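N-acyl-D-glutamate deacylase (Bordetella bronchiseptica, PDB 3GIP) probably hydrolyses N-acyl-D-glutamate to D-glutamate and a carboxylic acid, as a zinc-dependent member of the amidohydrolase superfamily. Local coordinates at residues A[301-310]-A[315-325]. Numbering follows the deposited sequence.
Sequences DIRITWSTPH and GEYLADIAARW
Gly315 N donates to Ile304 O over 2.7 Å, from a position tilted out of the carbonyl plane. Its backbone conformation would press a CB against the preceding carbonyl oxygen, which suits glycine to this turn. Glu316 O then accepts from Ile304 N in a nearly straight bond of 2.9 Å, while the Glu316 side chain sets off away from 301-310 and its OE1 forms a salt bridge with Arg324 NH2 on the helix that follows. Tyr317, the N-cap residue of helix 318-325, forms a single beta bridge with Arg303. Asp301 OD1 lies over one face of its ring, offset toward the CE1 rim, with carboxylate and ring planes 23° apart. The Arg303 chain leaves extended and bends at chi3 (-80°), which brings NH2 to donate to Tyr317 OH (2.9 Å), itself close to the guanidinium plane. The bridge sits on the outer strand 303-307 of the antiparallel sheet 287-290, 339-343 and 303-307, inserted between strands 277-281 and 360-362 of the amidohydrolase TIM-type barrel. Leu318 N, in the first turn, donates to Ile302 O (2.8 Å), and Leu318 CD2 lies 4.0 Å from Ile302 CD1, the two side chains running alongside each other. One turn on, Ile321 CD1 packs on Ile304 CG1. Trp325 directs the CH2 edge of its six-membered ring at one face of His310, an edge-to-face pair with planes at 51°; His310 ND1 is hydrogen-bonded to Glu312, and Leu336 of helix 329-336 touches both side chains.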
loop_
_atom_site.group_PDB
_atom_site.type_symbol
_atom_site.label_atom_id
_atom_site.label_comp_id
_atom_site.label_asym_id
_atom_site.label_seq_id
_atom_site.Cartn_x
_atom_site.Cartn_y
_atom_site.Cartn_z
ATOM N N ASP A 301 6.633 15.934 19.297
ATOM C CA ASP A 301 7.015 14.529 19.318
ATOM C C ASP A 301 7.432 13.923 17.984
ATOM O O ASP A 301 7.231 12.732 17.745
ATOM C CB ASP A 301 5.908 13.679 19.957
ATOM C CG ASP A 301 5.892 13.796 21.476
ATOM O OD1 ASP A 301 6.748 14.522 22.015
ATOM O OD2 ASP A 301 5.034 13.167 22.132
ATOM N N ILE A 302 8.017 14.739 17.111
ATOM C CA ILE A 302 8.507 14.215 15.844
ATOM C C ILE A 302 9.584 13.216 16.268
ATOM O O ILE A 302 10.519 13.569 16.992
ATOM C CB ILE A 302 9.111 15.342 14.973
ATOM C CG1 ILE A 302 7.981 16.232 14.446
ATOM C CG2 ILE A 302 9.909 14.747 13.811
ATOM C CD1 ILE A 302 8.468 17.501 13.745
ATOM N N ARG A 303 9.438 11.964 15.845
ATOM C CA ARG A 303 10.380 10.919 16.229
ATOM C C ARG A 303 11.113 10.380 15.008
ATOM O O ARG A 303 10.495 9.961 14.036
ATOM C CB ARG A 303 9.638 9.786 16.957
ATOM C CG ARG A 303 10.561 8.754 17.578
ATOM C CD ARG A 303 9.800 7.593 18.202
ATOM N NE ARG A 303 9.264 7.899 19.527
ATOM C CZ ARG A 303 8.573 7.025 20.256
ATOM N NH1 ARG A 303 8.342 5.810 19.775
ATOM N NH2 ARG A 303 8.128 7.351 21.466
ATOM N N ILE A 304 12.439 10.392 15.074
ATOM C CA ILE A 304 13.267 9.944 13.960
ATOM C C ILE A 304 13.169 8.447 13.667
ATOM O O ILE A 304 13.204 7.619 14.573
ATOM C CB ILE A 304 14.744 10.335 14.215
ATOM C CG1 ILE A 304 14.832 11.840 14.509
ATOM C CG2 ILE A 304 15.609 9.975 13.013
ATOM C CD1 ILE A 304 14.203 12.734 13.437
ATOM N N THR A 305 13.035 8.112 12.386
ATOM C CA THR A 305 12.950 6.719 11.951
ATOM C C THR A 305 14.272 6.275 11.326
ATOM O O THR A 305 14.580 5.082 11.269
ATOM C CB THR A 305 11.823 6.525 10.924
ATOM O OG1 THR A 305 11.956 7.493 9.878
ATOM C CG2 THR A 305 10.467 6.696 11.590
ATOM N N TRP A 306 15.038 7.249 10.845
ATOM C CA TRP A 306 16.351 7.003 10.245
ATOM C C TRP A 306 17.011 8.340 9.945
ATOM O O TRP A 306 16.334 9.348 9.817
ATOM C CB TRP A 306 16.242 6.194 8.939
ATOM C CG TRP A 306 15.507 6.883 7.814
ATOM C CD1 TRP A 306 14.159 6.889 7.606
ATOM C CD2 TRP A 306 16.078 7.671 6.755
ATOM N NE1 TRP A 306 13.852 7.628 6.487
ATOM C CE2 TRP A 306 15.011 8.119 5.945
ATOM C CE3 TRP A 306 17.388 8.042 6.413
ATOM C CZ2 TRP A 306 15.208 8.918 4.813
ATOM C CZ3 TRP A 306 17.584 8.838 5.285
ATOM C CH2 TRP A 306 16.498 9.266 4.499
ATOM N N SER A 307 18.338 8.341 9.858
ATOM C CA SER A 307 19.108 9.544 9.542
ATOM C C SER A 307 20.459 9.099 9.005
ATOM O O SER A 307 21.201 8.389 9.682
ATOM C CB SER A 307 19.330 10.421 10.779
ATOM O OG SER A 307 20.265 11.457 10.491
ATOM N N THR A 308 20.781 9.513 7.786
ATOM C CA THR A 308 22.054 9.118 7.202
ATOM C C THR A 308 23.252 9.707 7.951
ATOM O O THR A 308 24.189 8.985 8.283
ATOM C CB THR A 308 22.111 9.497 5.709
ATOM O OG1 THR A 308 21.022 8.866 5.024
ATOM C CG2 THR A 308 23.416 9.027 5.091
ATOM N N PRO A 309 23.236 11.020 8.238
ATOM C CA PRO A 309 24.381 11.587 8.959
ATOM C C PRO A 309 24.403 11.243 10.450
ATOM O O PRO A 309 25.469 11.147 11.054
ATOM C CB PRO A 309 24.233 13.083 8.713
ATOM C CG PRO A 309 22.738 13.259 8.647
ATOM C CD PRO A 309 22.320 12.083 7.787
ATOM N N HIS A 310 23.226 11.046 11.036
ATOM C CA HIS A 310 23.131 10.736 12.459
ATOM C C HIS A 310 22.289 9.500 12.742
ATOM O O HIS A 310 21.220 9.581 13.346
ATOM C CB HIS A 310 22.572 11.950 13.199
ATOM C CG HIS A 310 23.514 13.113 13.216
ATOM N ND1 HIS A 310 24.616 13.162 14.042
ATOM C CD2 HIS A 310 23.559 14.236 12.459
ATOM C CE1 HIS A 310 25.301 14.265 13.792
ATOM N NE2 HIS A 310 24.682 14.933 12.836
ATOM N N GLY A 315 14.800 6.689 16.578
ATOM C CA GLY A 315 14.046 6.418 17.792
ATOM C C GLY A 315 13.960 7.585 18.757
ATOM O O GLY A 315 13.200 7.543 19.731
ATOM N N GLU A 316 14.725 8.635 18.485
ATOM C CA GLU A 316 14.750 9.812 19.349
ATOM C C GLU A 316 13.810 10.930 18.900
ATOM O O GLU A 316 13.459 11.028 17.724
ATOM C CB GLU A 316 16.184 10.352 19.437
ATOM C CG GLU A 316 17.161 9.355 20.045
ATOM C CD GLU A 316 18.595 9.864 20.115
ATOM O OE1 GLU A 316 18.866 10.999 19.674
ATOM O OE2 GLU A 316 19.458 9.113 20.619
ATOM N N TYR A 317 13.396 11.759 19.855
ATOM C CA TYR A 317 12.519 12.894 19.581
ATOM C C TYR A 317 13.350 14.073 19.096
ATOM O O TYR A 317 14.422 14.351 19.643
ATOM C CB TYR A 317 11.783 13.342 20.848
ATOM C CG TYR A 317 10.703 12.407 21.332
ATOM C CD1 TYR A 317 9.633 12.059 20.510
ATOM C CD2 TYR A 317 10.730 11.901 22.632
ATOM C CE1 TYR A 317 8.609 11.230 20.968
ATOM C CE2 TYR A 317 9.711 11.068 23.101
ATOM C CZ TYR A 317 8.657 10.740 22.264
ATOM O OH TYR A 317 7.649 9.921 22.718
ATOM N N LEU A 318 12.843 14.775 18.086
ATOM C CA LEU A 318 13.534 15.938 17.542
ATOM C C LEU A 318 13.831 16.965 18.635
ATOM O O LEU A 318 14.904 17.565 18.653
ATOM C CB LEU A 318 12.691 16.586 16.439
ATOM C CG LEU A 318 13.263 17.849 15.781
ATOM C CD1 LEU A 318 14.564 17.505 15.069
ATOM C CD2 LEU A 318 12.249 18.425 14.801
ATOM N N ALA A 319 12.885 17.171 19.550
ATOM C CA ALA A 319 13.093 18.141 20.623
ATOM C C ALA A 319 14.237 17.746 21.550
ATOM O O ALA A 319 14.968 18.611 22.032
ATOM C CB ALA A 319 11.807 18.326 21.427
ATOM N N ASP A 320 14.394 16.447 21.802
ATOM C CA ASP A 320 15.468 15.970 22.672
ATOM C C ASP A 320 16.812 16.126 21.975
ATOM O O ASP A 320 17.809 16.483 22.602
ATOM C CB ASP A 320 15.270 14.493 23.042
ATOM C CG ASP A 320 14.112 14.275 23.997
ATOM O OD1 ASP A 320 13.616 15.260 24.586
ATOM O OD2 ASP A 320 13.708 13.105 24.170
ATOM N N ILE A 321 16.836 15.849 20.675
ATOM C CA ILE A 321 18.063 15.971 19.900
ATOM C C ILE A 321 18.503 17.432 19.891
ATOM O O ILE A 321 19.663 17.745 20.165
ATOM C CB ILE A 321 17.846 15.498 18.452
ATOM C CG1 ILE A 321 17.500 14.009 18.445
ATOM C CG2 ILE A 321 19.103 15.765 17.625
ATOM C CD1 ILE A 321 16.996 13.494 17.101
ATOM N N ALA A 322 17.566 18.326 19.587
ATOM C CA ALA A 322 17.857 19.755 19.546
ATOM C C ALA A 322 18.372 20.264 20.888
ATOM O O ALA A 322 19.346 21.013 20.951
ATOM C CB ALA A 322 16.609 20.526 19.136
ATOM N N ALA A 323 17.714 19.859 21.968
ATOM C CA ALA A 323 18.125 20.292 23.298
ATOM C C ALA A 323 19.543 19.822 23.608
ATOM O O ALA A 323 20.340 20.556 24.191
ATOM C CB ALA A 323 17.153 19.753 24.341
ATOM N N ARG A 324 19.855 18.593 23.217
ATOM C CA ARG A 324 21.177 18.036 23.466
ATOM C C ARG A 324 22.260 18.763 22.674
ATOM O O ARG A 324 23.377 18.940 23.157
ATOM C CB ARG A 324 21.193 16.541 23.123
ATOM C CG ARG A 324 22.525 15.864 23.412
ATOM C CD ARG A 324 22.423 14.347 23.328
ATOM N NE ARG A 324 22.174 13.857 21.973
ATOM C CZ ARG A 324 21.041 13.286 21.574
ATOM N NH1 ARG A 324 20.028 13.132 22.419
ATOM N NH2 ARG A 324 20.929 12.837 20.332
ATOM N N TRP A 325 21.926 19.189 21.460
ATOM C CA TRP A 325 22.884 19.886 20.608
ATOM C C TRP A 325 22.951 21.380 20.892
ATOM O O TRP A 325 23.863 22.065 20.428
ATOM C CB TRP A 325 22.538 19.670 19.134
ATOM C CG TRP A 325 22.670 18.246 18.680
ATOM C CD1 TRP A 325 23.255 17.218 19.361
ATOM C CD2 TRP A 325 22.244 17.707 17.424
ATOM N NE1 TRP A 325 23.221 16.069 18.605
ATOM C CE2 TRP A 325 22.605 16.342 17.411
ATOM C CE3 TRP A 325 21.591 18.247 16.307
ATOM C CZ2 TRP A 325 22.337 15.507 16.321
ATOM C CZ3 TRP A 325 21.323 17.415 15.220
ATOM C CH2 TRP A 325 21.697 16.060 15.237
#